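Local coordinates for myosin-2 (Saccharomyces cerevisiae, PDB 6IXO), which carries organelles and other cargo along polarized actin cables as a class V myosin motor, the globular cargo-binding tail domain being the part in this structure, at residues Y200-I205 with V264-E269; I180-P185 with G257-Y262; N120-E125 with E139-V144; F114-L119 with E146-F151. All coordinates share one frame; numbering follows the deposited sequence. Where two conformers were deposited one is given.

Contact 1 of 4, residues Y200-I205 with V264-E269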
loop_
_atom_site.group_PDB
_atom_site.type_symbol
_atom_site.label_atom_id
_atom_site.label_comp_id
_atom_site.label_asym_id
_atom_site.label_seq_id
_atom_site.Cartn_x
_atom_site.Cartn_y
_atom_site.Cartn_z
ATOM N N TYR A 200 14.860 -15.396 -6.372
ATOM C CA TYR A 200 14.505 -14.400 -5.330
ATOM C C TYR A 200 14.877 -14.949 -3.948
ATOM O O TYR A 200 14.664 -16.130 -3.653
ATOM C CB TYR A 200 13.032 -14.027 -5.359
ATOM C CG TYR A 200 12.639 -13.393 -6.661
ATOM C CD1 TYR A 200 13.080 -12.124 -6.987
ATOM C CD2 TYR A 200 11.867 -14.088 -7.590
ATOM C CE1 TYR A 200 12.737 -11.540 -8.195
ATOM C CE2 TYR A 200 11.536 -13.523 -8.799
ATOM C CZ TYR A 200 11.972 -12.250 -9.097
ATOM O OH TYR A 200 11.637 -11.680 -10.299
ATOM N N THR A 201 15.463 -14.095 -3.117
ATOM C CA THR A 201 15.881 -14.487 -1.761
ATOM C C THR A 201 15.227 -13.565 -0.746
ATOM O O THR A 201 14.654 -12.545 -1.120
ATOM C CB THR A 201 17.385 -14.410 -1.584
ATOM O OG1 THR A 201 17.790 -13.047 -1.701
ATOM C CG2 THR A 201 18.112 -15.251 -2.662
ATOM N N MET A 202 15.353 -13.901 0.530
ATOM C CA MET A 202 14.842 -13.050 1.597
ATOM C C MET A 202 15.390 -11.646 1.508
ATOM O O MET A 202 14.707 -10.690 1.896
ATOM C CB MET A 202 15.183 -13.629 2.967
ATOM C CG MET A 202 14.379 -14.817 3.335
ATOM S SD MET A 202 12.628 -14.540 3.043
ATOM C CE MET A 202 12.176 -13.215 4.198
ATOM N N ASP A 203 16.620 -11.490 1.023
ATOM C CA ASP A 203 17.116 -10.125 0.828
ATOM C C ASP A 203 16.241 -9.314 -0.115
ATOM O O ASP A 203 16.104 -8.102 0.042
ATOM C CB ASP A 203 18.537 -10.137 0.294
ATOM C CG ASP A 203 19.550 -10.393 1.391
ATOM O OD1 ASP A 203 19.270 -10.023 2.563
ATOM O OD2 ASP A 203 20.610 -10.959 1.071
ATOM N N ASP A 204 15.670 -9.966 -1.116
ATOM C CA ASP A 204 14.832 -9.235 -2.038
ATOM C C ASP A 204 13.551 -8.833 -1.348
ATOM O O ASP A 204 13.004 -7.764 -1.635
ATOM C CB ASP A 204 14.508 -10.043 -3.282
ATOM C CG ASP A 204 15.748 -10.423 -4.050
ATOM O OD1 ASP A 204 16.583 -9.536 -4.314
ATOM O OD2 ASP A 204 15.907 -11.631 -4.321
ATOM N N ILE A 205 13.063 -9.701 -0.465
ATOM C CA ILE A 205 11.829 -9.409 0.261
ATOM C C ILE A 205 12.045 -8.271 1.258
ATOM O O ILE A 205 11.200 -7.364 1.407
ATOM C CB ILE A 205 11.319 -10.659 1.016
ATOM C CG1 ILE A 205 11.027 -11.782 0.011
ATOM C CG2 ILE A 205 10.054 -10.334 1.794
ATOM C CD1 ILE A 205 10.016 -11.360 -1.130
ATOM N N VAL A 264 11.729 -16.680 7.882
ATOM C CA VAL A 264 10.629 -15.994 8.544
ATOM C C VAL A 264 11.067 -15.080 9.693
ATOM O O VAL A 264 10.538 -13.959 9.880
ATOM C CB VAL A 264 9.604 -17.033 9.081
ATOM C CG1 VAL A 264 8.420 -16.364 9.723
ATOM C CG2 VAL A 264 9.114 -17.870 7.919
ATOM N N THR A 265 12.027 -15.543 10.493
ATOM C CA THR A 265 12.484 -14.731 11.607
ATOM C C THR A 265 13.058 -13.428 11.070
ATOM O O THR A 265 12.882 -12.361 11.679
ATOM C CB THR A 265 13.559 -15.484 12.443
ATOM O OG1 THR A 265 12.958 -16.689 12.924
ATOM C CG2 THR A 265 14.040 -14.644 13.636
ATOM N N ARG A 266 13.750 -13.470 9.944
ATOM C CA ARG A 266 14.348 -12.226 9.442
ATOM C C ARG A 266 13.245 -11.208 9.126
ATOM O O ARG A 266 13.397 -10.021 9.365
ATOM C CB ARG A 266 15.207 -12.485 8.209
ATOM C CG ARG A 266 16.539 -13.220 8.526
ATOM C CD ARG A 266 17.182 -13.771 7.247
ATOM N NE ARG A 266 17.607 -12.720 6.312
ATOM C CZ ARG A 266 18.125 -12.969 5.110
ATOM N NH1 ARG A 266 18.294 -14.225 4.704
ATOM N NH2 ARG A 266 18.484 -11.971 4.320
ATOM N N LEU A 267 12.137 -11.685 8.601
ATOM C CA LEU A 267 11.038 -10.781 8.242
ATOM C C LEU A 267 10.383 -10.280 9.516
ATOM O O LEU A 267 10.078 -9.096 9.663
ATOM C CB LEU A 267 10.027 -11.493 7.331
ATOM C CG LEU A 267 8.956 -10.604 6.687
ATOM C CD1 LEU A 267 9.569 -9.385 5.935
ATOM C CD2 LEU A 267 8.140 -11.471 5.726
ATOM N N GLU A 268 10.210 -11.159 10.481
ATOM C CA GLU A 268 9.678 -10.747 11.782
ATOM C C GLU A 268 10.564 -9.729 12.516
ATOM O O GLU A 268 10.060 -8.796 13.171
ATOM C CB GLU A 268 9.449 -12.010 12.634
ATOM C CG GLU A 268 8.819 -11.814 13.989
ATOM C CD GLU A 268 8.800 -13.153 14.782
ATOM O OE1 GLU A 268 9.683 -14.000 14.531
ATOM O OE2 GLU A 268 7.905 -13.367 15.625
ATOM N N GLU A 269 11.885 -9.881 12.409
ATOM C CA GLU A 269 12.805 -8.980 13.116
ATOM C C GLU A 269 12.805 -7.602 12.407
ATOM O O GLU A 269 12.957 -6.573 13.030
ATOM C CB GLU A 269 14.207 -9.584 13.157
ATOM C CG GLU A 269 14.298 -10.781 14.110
ATOM C CD GLU A 269 14.378 -10.315 15.543
ATOM O OE1 GLU A 269 14.855 -9.159 15.786
ATOM O OE2 GLU A 269 13.985 -11.090 16.436
HETATM O O HOH W 1 18.939 -13.601 1.521
#
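Arg266 NH2 is gripped at the rim of its guanidinium, in one of two modelled conformers, by Asp203 OD1, a salt bridge of 2.7 Å, and by water 1, which accepts from NH2 at 3.3 Å. The same water accepts from Asp203 N, so it bridges the first turn of helix 202-218 to the arginine. The carboxylate and guanidinium planes stand 72° apart, and one oxygen of Asp203 makes the bridge. Over one guanidinium face lies Met202 CB, 3.6 Å from Arg266 NH1 and offset toward the rim, the two side chains lying alongside and pointing opposite ways. Helix 202-218 starts here with a capping box: Thr201 is the N-cap, Thr201 N donates to Asp204 OD2 at 2.8 Å on the anti side, and Thr201 OG1 takes a weak bond from Asp203 N. In this cargo-binding tail, built of helices and loops without strands, the salt bridge and water join the start of that helix to helix 254-273. Deeper in, the Met202 chain bends at chi2 and chi3 (-48° and -65°), and its CE meets Leu267 CB at 4.2 Å. Ile205 CG2 lies 4.3 Å from Leu267 CD1, while Val178 and Ala177 of helix 134-180 pack against Met202 and Ile205.

Contact 2 of 4, residues I180-P185 with G257-Y262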
loop_
_atom_site.group_PDB
_atom_site.type_symbol
_atom_site.label_atom_id
_atom_site.label_comp_id
_atom_site.label_asym_id
_atom_site.label_seq_id
_atom_site.Cartn_x
_atom_site.Cartn_y
_atom_site.Cartn_z
ATOM N N ILE A 180 11.278 -21.633 -0.855
ATOM C CA ILE A 180 12.212 -22.408 -1.665
ATOM C C ILE A 180 13.685 -22.033 -1.433
ATOM O O ILE A 180 14.517 -22.918 -1.303
ATOM C CB ILE A 180 11.902 -22.237 -3.197
ATOM C CG1 ILE A 180 10.474 -22.684 -3.515
ATOM C CG2 ILE A 180 12.931 -23.019 -4.054
ATOM C CD1 ILE A 180 10.252 -24.206 -3.319
ATOM N N SER A 181 14.015 -20.732 -1.435
ATOM C CA SER A 181 15.432 -20.307 -1.347
ATOM C C SER A 181 16.059 -20.765 -0.032
ATOM O O SER A 181 15.428 -20.733 1.026
ATOM C CB SER A 181 15.611 -18.783 -1.464
ATOM O OG SER A 181 15.333 -18.144 -0.226
ATOM N N GLU A 182 17.310 -21.198 -0.111
ATOM C CA GLU A 182 17.972 -21.717 1.064
ATOM C C GLU A 182 18.705 -20.617 1.779
ATOM O O GLU A 182 19.646 -20.032 1.253
ATOM C CB GLU A 182 18.925 -22.852 0.688
ATOM C CG GLU A 182 18.188 -24.087 0.223
ATOM C CD GLU A 182 19.110 -25.267 0.034
ATOM O OE1 GLU A 182 19.948 -25.219 -0.894
ATOM O OE2 GLU A 182 19.023 -26.225 0.836
ATOM N N SER A 183 18.248 -20.315 2.983
ATOM C CA SER A 183 19.043 -19.539 3.927
ATOM C C SER A 183 20.363 -20.254 4.213
ATOM O O SER A 183 21.366 -19.630 4.517
ATOM C CB SER A 183 18.257 -19.329 5.215
ATOM O OG SER A 183 17.259 -20.334 5.353
ATOM N N LEU A 184 20.362 -21.580 4.130
ATOM C CA LEU A 184 21.625 -22.314 4.244
ATOM C C LEU A 184 21.894 -23.085 2.963
ATOM O O LEU A 184 21.521 -24.251 2.845
ATOM C CB LEU A 184 21.601 -23.261 5.442
ATOM C CG LEU A 184 21.244 -22.607 6.768
ATOM C CD1 LEU A 184 20.540 -23.634 7.631
ATOM C CD2 LEU A 184 22.503 -22.015 7.477
ATOM N N PRO A 185 22.524 -22.422 1.986
ATOM C CA PRO A 185 22.820 -23.048 0.693
ATOM C C PRO A 185 23.506 -24.411 0.868
ATOM O O PRO A 185 24.473 -24.504 1.641
ATOM C CB PRO A 185 23.748 -22.031 0.022
ATOM C CG PRO A 185 23.345 -20.717 0.628
ATOM C CD PRO A 185 23.021 -21.038 2.061
ATOM N N GLY A 257 12.653 -27.046 7.967
ATOM C CA GLY A 257 12.064 -26.263 9.060
ATOM C C GLY A 257 13.036 -25.226 9.625
ATOM O O GLY A 257 12.678 -24.058 9.890
ATOM N N LEU A 258 14.284 -25.629 9.800
ATOM C CA LEU A 258 15.302 -24.698 10.308
ATOM C C LEU A 258 15.452 -23.530 9.301
ATOM O O LEU A 258 15.490 -22.343 9.670
ATOM C CB LEU A 258 16.640 -25.432 10.487
ATOM C CG LEU A 258 17.690 -24.518 11.126
ATOM C CD1 LEU A 258 17.262 -24.180 12.548
ATOM C CD2 LEU A 258 19.089 -25.153 11.102
ATOM N N GLN A 259 15.504 -23.863 8.012
ATOM C CA GLN A 259 15.658 -22.814 6.993
ATOM C C GLN A 259 14.468 -21.905 6.916
ATOM O O GLN A 259 14.628 -20.675 6.763
ATOM C CB GLN A 259 15.932 -23.397 5.609
ATOM C CG GLN A 259 17.314 -24.014 5.598
ATOM C CD GLN A 259 17.665 -24.640 4.291
ATOM O OE1 GLN A 259 18.284 -23.995 3.451
ATOM N NE2 GLN A 259 17.275 -25.907 4.099
ATOM N N LEU A 260 13.276 -22.479 6.998
ATOM C CA LEU A 260 12.065 -21.667 7.054
ATOM C C LEU A 260 12.097 -20.727 8.277
ATOM O O LEU A 260 11.707 -19.537 8.187
ATOM C CB LEU A 260 10.810 -22.546 7.077
ATOM C CG LEU A 260 9.438 -21.852 7.153
ATOM C CD1 LEU A 260 9.187 -20.987 5.850
ATOM C CD2 LEU A 260 8.286 -22.896 7.287
ATOM N N ASN A 261 12.520 -21.258 9.419
ATOM C CA ASN A 261 12.665 -20.459 10.638
ATOM C C ASN A 261 13.547 -19.253 10.337
ATOM O O ASN A 261 13.166 -18.119 10.639
ATOM C CB ASN A 261 13.247 -21.315 11.790
ATOM C CG ASN A 261 13.705 -20.469 12.986
ATOM O OD1 ASN A 261 13.133 -19.453 13.284
ATOM N ND2 ASN A 261 14.763 -20.891 13.641
ATOM N N TYR A 262 14.701 -19.480 9.710
ATOM C CA TYR A 262 15.643 -18.368 9.482
ATOM C C TYR A 262 15.028 -17.358 8.501
ATOM O O TYR A 262 15.162 -16.144 8.686
ATOM C CB TYR A 262 16.981 -18.867 8.932
ATOM C CG TYR A 262 17.817 -19.654 9.920
ATOM C CD1 TYR A 262 17.484 -19.697 11.264
ATOM C CD2 TYR A 262 18.944 -20.367 9.492
ATOM C CE1 TYR A 262 18.283 -20.430 12.180
ATOM C CE2 TYR A 262 19.720 -21.106 10.372
ATOM C CZ TYR A 262 19.399 -21.139 11.723
ATOM O OH TYR A 262 20.212 -21.850 12.610
#
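Ser183 and Gln259 bring their backbones to 5.6 Å between CA atoms, where the irregular segment 180-185, just past the end of helix 134-180, runs against one side of helix 254-273. Ser183 OG donates to the helix carbonyl Gln259 O at 3.0 Å; the C=O...donor angle is 106° and the hydroxyl is tilted 25° from the carbonyl plane, so it comes in beside the carbonyl. The side chain of Gln259 offers a second acceptor to the loop. CG lies anti to the carbonyl carbon (chi1 -69°), the chain runs straight on to CD, and the turn of the amide sets OE1 toward Leu184 N, a hydrogen bond of 3.3 Å. Glu182 CB presses on the same oxygen at 3.1 Å. Gln259 NE2 has a further, weak bond to Ser188 OG of the same loop. An alanine at Gln259 would probably leave Leu184 N without this acceptor and open a gap beside Glu182 and Leu184, weakening the hold on the loop. Leu184 brings CD1 to three side chains: Gln259 CG, Leu258 CD2 at 4.1 Å and Tyr262 CE2 at 3.8 Å. Ser183 CB meets the Tyr262 ring at its edge. This is a surface contact that pins the connection between two helices to a third. Arg256 NH1 bonds to Ile180 O at the end of helix 134-180, Phe187 of the loop touches Leu258 and Gln259, and helix 284-294 packs on helix 254-273 through Leu258, Leu260 and Asn261.

Contact 3 of 4, residues N120-E125 with E139-V144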
loop_
_atom_site.group_PDB
_atom_site.type_symbol
_atom_site.label_atom_id
_atom_site.label_comp_id
_atom_site.label_asym_id
_atom_site.label_seq_id
_atom_site.Cartn_x
_atom_site.Cartn_y
_atom_site.Cartn_z
ATOM N N ASN A 120 -15.363 23.303 3.843
ATOM C CA ASN A 120 -15.623 23.890 5.157
ATOM C C ASN A 120 -15.505 25.398 5.121
ATOM O O ASN A 120 -16.274 26.099 5.768
ATOM C CB ASN A 120 -14.681 23.332 6.224
ATOM C CG ASN A 120 -14.874 24.010 7.573
ATOM O OD1 ASN A 120 -15.790 23.682 8.318
ATOM N ND2 ASN A 120 -14.022 24.976 7.875
ATOM N N SER A 121 -14.562 25.911 4.341
ATOM C CA SER A 121 -14.408 27.354 4.235
ATOM C C SER A 121 -15.615 28.009 3.560
ATOM O O SER A 121 -16.023 29.130 3.918
ATOM C CB SER A 121 -13.139 27.709 3.451
ATOM O OG SER A 121 -13.112 29.119 3.211
ATOM N N ILE A 122 -16.161 27.313 2.567
ATOM C CA ILE A 122 -17.325 27.781 1.817
ATOM C C ILE A 122 -18.571 27.804 2.703
ATOM O O ILE A 122 -19.320 28.784 2.736
ATOM C CB ILE A 122 -17.560 26.879 0.576
ATOM C CG1 ILE A 122 -16.551 27.227 -0.524
ATOM C CG2 ILE A 122 -18.968 27.034 0.040
ATOM C CD1 ILE A 122 -16.354 26.104 -1.563
ATOM N N LEU A 123 -18.767 26.723 3.448
ATOM C CA LEU A 123 -19.955 26.578 4.287
ATOM C C LEU A 123 -19.923 27.503 5.499
ATOM O O LEU A 123 -20.971 27.916 6.019
ATOM C CB LEU A 123 -20.093 25.121 4.759
ATOM C CG LEU A 123 -20.479 24.081 3.707
ATOM C CD1 LEU A 123 -20.433 22.666 4.285
ATOM C CD2 LEU A 123 -21.861 24.389 3.141
ATOM N N THR A 124 -18.712 27.817 5.947
ATOM C CA THR A 124 -18.516 28.608 7.161
ATOM C C THR A 124 -18.399 30.109 6.916
ATOM O O THR A 124 -18.974 30.896 7.649
ATOM C CB THR A 124 -17.262 28.143 7.914
ATOM O OG1 THR A 124 -17.437 26.777 8.309
ATOM C CG2 THR A 124 -17.040 28.975 9.157
ATOM N N GLU A 125 -17.646 30.508 5.897
ATOM C CA GLU A 125 -17.315 31.924 5.706
ATOM C C GLU A 125 -18.138 32.567 4.593
ATOM O O GLU A 125 -18.629 33.689 4.738
ATOM C CB GLU A 125 -15.818 32.096 5.396
ATOM C CG GLU A 125 -14.852 31.383 6.345
ATOM C CD GLU A 125 -14.573 32.150 7.630
ATOM O OE1 GLU A 125 -15.463 32.889 8.105
ATOM O OE2 GLU A 125 -13.453 32.012 8.166
ATOM N N GLU A 139 -25.404 25.773 -6.358
ATOM C CA GLU A 139 -24.805 24.915 -7.365
ATOM C C GLU A 139 -23.315 24.758 -7.074
ATOM O O GLU A 139 -22.715 23.709 -7.327
ATOM C CB GLU A 139 -25.028 25.496 -8.762
ATOM N N TYR A 140 -22.721 25.821 -6.540
ATOM C CA TYR A 140 -21.311 25.797 -6.187
ATOM C C TYR A 140 -21.010 24.841 -5.028
ATOM O O TYR A 140 -20.083 24.021 -5.098
ATOM C CB TYR A 140 -20.845 27.202 -5.831
ATOM C CG TYR A 140 -19.382 27.263 -5.537
ATOM C CD1 TYR A 140 -18.465 26.637 -6.368
ATOM C CD2 TYR A 140 -18.907 27.945 -4.433
ATOM C CE1 TYR A 140 -17.111 26.688 -6.103
ATOM C CE2 TYR A 140 -17.561 28.011 -4.165
ATOM C CZ TYR A 140 -16.667 27.378 -4.998
ATOM O OH TYR A 140 -15.323 27.436 -4.729
ATOM N N VAL A 141 -21.776 24.968 -3.950
ATOM C CA VAL A 141 -21.604 24.085 -2.801
ATOM C C VAL A 141 -21.776 22.641 -3.250
ATOM O O VAL A 141 -21.055 21.727 -2.801
ATOM C CB VAL A 141 -22.620 24.426 -1.688
ATOM C CG1 VAL A 141 -22.510 23.428 -0.514
ATOM C CG2 VAL A 141 -22.355 25.799 -1.196
ATOM N N SER A 142 -22.724 22.444 -4.158
ATOM C CA SER A 142 -23.062 21.122 -4.674
ATOM C C SER A 142 -21.906 20.543 -5.497
ATOM O O SER A 142 -21.576 19.362 -5.395
ATOM C CB SER A 142 -24.352 21.215 -5.500
ATOM O OG SER A 142 -24.747 19.923 -5.931
ATOM N N LEU A 143 -21.273 21.402 -6.290
ATOM C CA LEU A 143 -20.089 21.024 -7.057
ATOM C C LEU A 143 -18.912 20.608 -6.176
ATOM O O LEU A 143 -18.248 19.603 -6.434
ATOM C CB LEU A 143 -19.666 22.198 -7.956
ATOM C CG LEU A 143 -18.248 22.208 -8.547
ATOM C CD1 LEU A 143 -18.123 21.261 -9.715
ATOM C CD2 LEU A 143 -17.843 23.614 -8.972
ATOM N N VAL A 144 -18.632 21.397 -5.148
ATOM C CA VAL A 144 -17.478 21.108 -4.309
ATOM C C VAL A 144 -17.763 19.853 -3.488
ATOM O O VAL A 144 -16.866 19.051 -3.220
ATOM C CB VAL A 144 -17.138 22.300 -3.378
ATOM C CG1 VAL A 144 -15.940 21.965 -2.466
ATOM C CG2 VAL A 144 -16.839 23.524 -4.216
#
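Ile122 has the largest share of this contact, with Val141 and Tyr140 as its main partners across two antiparallel helices whose axes approach to 10.6 Å at an angle of 156°. Its two branches part: CG1 lies anti to the carbonyl carbon (chi1 -77°), and the chain continues to CD1, which touches Tyr140 CE2 at 3.4 Å and Val144 CG2 at 3.7 Å. Tyr140 OH also lies 3.6 Å from Ile122 CD1. The other branch, Ile122 CG2, meets Val141 CG2 at 3.8 Å. Val141 offers its second methyl, CG1, to Leu123 CD2, also at 3.8 Å, those side chains crossing at about a right angle. A serine in place of Ile122 would probably open a gap between the helices, leaving Tyr140 CE2 and Val144 CG2 without their methyl partner. Trp66 of helix 53-67 meets the Tyr140 ring edge-to-face and also touches Val144, bringing a third helix to this end of the hairpin. The interface between the segments is made of branched aliphatic groups and one aromatic ring, so apolar burial and shape, with no salt bridge between them, hold the end of helix 97-124 on helix 134-180.

Contact 4 of 4, residues F114-L119 with E146-F151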
loop_
_atom_site.group_PDB
_atom_site.type_symbol
_atom_site.label_atom_id
_atom_site.label_comp_id
_atom_site.label_asym_id
_atom_site.label_seq_id
_atom_site.Cartn_x
_atom_site.Cartn_y
_atom_site.Cartn_z
ATOM N N PHE A 114 -7.344 19.390 0.567
ATOM C CA PHE A 114 -7.680 20.738 0.136
ATOM C C PHE A 114 -9.189 20.906 -0.060
ATOM O O PHE A 114 -9.756 21.920 0.306
ATOM C CB PHE A 114 -6.977 21.112 -1.167
ATOM C CG PHE A 114 -7.488 22.423 -1.711
ATOM C CD1 PHE A 114 -7.188 23.589 -1.054
ATOM C CD2 PHE A 114 -8.351 22.461 -2.795
ATOM C CE1 PHE A 114 -7.708 24.825 -1.491
ATOM C CE2 PHE A 114 -8.873 23.701 -3.243
ATOM C CZ PHE A 114 -8.546 24.860 -2.582
ATOM N N VAL A 115 -9.821 19.927 -0.705
ATOM C CA VAL A 115 -11.233 20.062 -1.039
ATOM C C VAL A 115 -12.047 20.082 0.246
ATOM O O VAL A 115 -12.983 20.866 0.382
ATOM C CB VAL A 115 -11.688 18.931 -1.992
ATOM C CG1 VAL A 115 -13.186 18.976 -2.234
ATOM C CG2 VAL A 115 -10.937 19.081 -3.319
ATOM N N VAL A 116 -11.659 19.253 1.210
ATOM C CA VAL A 116 -12.318 19.262 2.516
ATOM C C VAL A 116 -12.175 20.623 3.147
ATOM O O VAL A 116 -13.131 21.177 3.693
ATOM C CB VAL A 116 -11.715 18.174 3.459
ATOM C CG1 VAL A 116 -12.168 18.404 4.915
ATOM C CG2 VAL A 116 -12.119 16.820 2.960
ATOM N N PHE A 117 -10.973 21.182 3.042
ATOM C CA PHE A 117 -10.728 22.493 3.604
ATOM C C PHE A 117 -11.590 23.533 2.888
ATOM O O PHE A 117 -12.146 24.448 3.525
ATOM C CB PHE A 117 -9.245 22.863 3.491
ATOM C CG PHE A 117 -8.984 24.337 3.607
ATOM C CD1 PHE A 117 -8.918 24.945 4.846
ATOM C CD2 PHE A 117 -8.828 25.120 2.473
ATOM C CE1 PHE A 117 -8.683 26.290 4.963
ATOM C CE2 PHE A 117 -8.596 26.484 2.583
ATOM C CZ PHE A 117 -8.525 27.070 3.833
ATOM N N ALA A 118 -11.702 23.404 1.565
ATOM C CA ALA A 118 -12.403 24.454 0.785
ATOM C C ALA A 118 -13.897 24.386 1.066
ATOM O O ALA A 118 -14.579 25.384 1.147
ATOM C CB ALA A 118 -12.141 24.280 -0.683
ATOM N N LEU A 119 -14.408 23.169 1.201
ATOM C CA LEU A 119 -15.822 22.969 1.492
ATOM C C LEU A 119 -16.181 23.572 2.835
ATOM O O LEU A 119 -17.183 24.300 2.970
ATOM C CB LEU A 119 -16.153 21.464 1.456
ATOM C CG LEU A 119 -17.640 21.131 1.567
ATOM C CD1 LEU A 119 -18.478 21.961 0.583
ATOM C CD2 LEU A 119 -17.837 19.623 1.344
ATOM N N GLU A 146 -19.547 17.277 -4.452
ATOM C CA GLU A 146 -19.325 16.150 -5.367
ATOM C C GLU A 146 -17.855 15.935 -5.599
ATOM O O GLU A 146 -17.392 14.786 -5.749
ATOM C CB GLU A 146 -20.010 16.376 -6.715
ATOM C CG GLU A 146 -21.514 16.362 -6.656
ATOM C CD GLU A 146 -22.138 16.592 -8.020
ATOM O OE1 GLU A 146 -21.384 16.578 -9.024
ATOM O OE2 GLU A 146 -23.376 16.784 -8.083
ATOM N N LEU A 147 -17.108 17.031 -5.616
ATOM C CA LEU A 147 -15.668 16.908 -5.851
ATOM C C LEU A 147 -14.996 16.210 -4.653
ATOM O O LEU A 147 -14.095 15.335 -4.817
ATOM C CB LEU A 147 -15.059 18.286 -6.124
ATOM C CG LEU A 147 -13.535 18.191 -6.267
ATOM C CD1 LEU A 147 -13.173 17.285 -7.440
ATOM C CD2 LEU A 147 -12.902 19.588 -6.426
ATOM N N LYS A 148 -15.466 16.541 -3.450
ATOM C CA LYS A 148 -14.993 15.816 -2.249
ATOM C C LYS A 148 -15.238 14.307 -2.368
ATOM O O LYS A 148 -14.310 13.477 -2.157
ATOM C CB LYS A 148 -15.682 16.380 -0.996
ATOM C CG LYS A 148 -15.439 15.595 0.288
ATOM C CD LYS A 148 -16.090 16.308 1.482
ATOM C CE LYS A 148 -16.058 15.481 2.760
ATOM N NZ LYS A 148 -16.842 14.214 2.669
ATOM N N ASP A 149 -16.467 13.926 -2.713
ATOM C CA ASP A 149 -16.740 12.494 -2.987
ATOM C C ASP A 149 -15.863 11.900 -4.087
ATOM O O ASP A 149 -15.380 10.761 -3.953
ATOM C CB ASP A 149 -18.199 12.280 -3.386
ATOM C CG ASP A 149 -19.161 12.454 -2.221
ATOM O OD1 ASP A 149 -18.713 12.438 -1.048
ATOM O OD2 ASP A 149 -20.369 12.572 -2.495
ATOM N N ASP A 150 -15.667 12.641 -5.175
ATOM C CA ASP A 150 -14.808 12.144 -6.273
ATOM C C ASP A 150 -13.356 11.922 -5.821
ATOM O O ASP A 150 -12.729 10.919 -6.189
ATOM C CB ASP A 150 -14.841 13.124 -7.463
ATOM C CG ASP A 150 -16.206 13.131 -8.206
ATOM O OD1 ASP A 150 -17.008 12.205 -8.003
ATOM O OD2 ASP A 150 -16.465 14.080 -8.969
ATOM N N PHE A 151 -12.796 12.824 -5.017
ATOM C CA PHE A 151 -11.429 12.583 -4.522
ATOM C C PHE A 151 -11.365 11.473 -3.470
ATOM O O PHE A 151 -10.392 10.743 -3.401
ATOM C CB PHE A 151 -10.812 13.886 -3.970
ATOM C CG PHE A 151 -10.206 14.735 -5.053
ATOM C CD1 PHE A 151 -9.308 14.195 -5.937
ATOM C CD2 PHE A 151 -10.559 16.053 -5.212
ATOM C CE1 PHE A 151 -8.766 14.934 -6.964
ATOM C CE2 PHE A 151 -10.001 16.808 -6.238
ATOM C CZ PHE A 151 -9.122 16.223 -7.124
#
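Val115 CG1 packs on Lys148 N at 3.6 Å, where helices 97-124 and 134-180 run side by side as an antiparallel helical hairpin. The segment axes approach to 9.3 Å at 161°, and the CA atoms of Val115 and Lys148 come within 5.8 Å, close enough for the valine to rest on the lysine backbone. Lys148 can be followed outward from there. Its CB meets Val115 CG1 at 3.8 Å. CG stands anti to the backbone N (chi1 172°), and the next two torsions are also extended, carrying CD and CE out to the side chains of helix 97-124. CD touches Leu119 CD2 at 3.7 Å, the leucine lying across the lysine chain, and CE comes to 4.2 Å from Val116 CG2. At chi4 the chain bends (-64°), which sets NZ off the line of the methylenes. The lysine thus spends its length on apolar contact with three residues spanning a turn of the partner helix, and Tyr112 of that helix touches it too. Beyond the lysine the contact becomes a buried apolar layer. Leu147 also packs on Leu62 and Trp66 of helix 53-67, while Phe151 reaches Leu82 of helix 71-90, so the hairpin is backed by two further helices of the cargo-binding tail. The second methyl of Val115 leads into this layer: CG2 touches both Leu147 CD2 at 3.7 Å and Phe151 CD2 at 3.6 Å.

In the fold
From the N terminus, helix 97-124 leads through a partly unmodelled turn into the long helix 134-180. Contact 3 closes this hairpin near the turn, and contact 4, in which it is nested, closes it farther along; their centres are 9 Å apart and they touch through Val144 against Val115 and Leu119. Helix 134-180 then runs on toward contacts 1 and 2, on the other side of the chain's centre; the centres of contacts 1 and 3 are about 50 Å apart. There the loop after helix 134-180 and the start of helix 202-218 are both met later by helix 254-273, so contacts 1 and 2 cross along the chain. Ser181 of contact 2 packs against Tyr200 and Thr201 of contact 1.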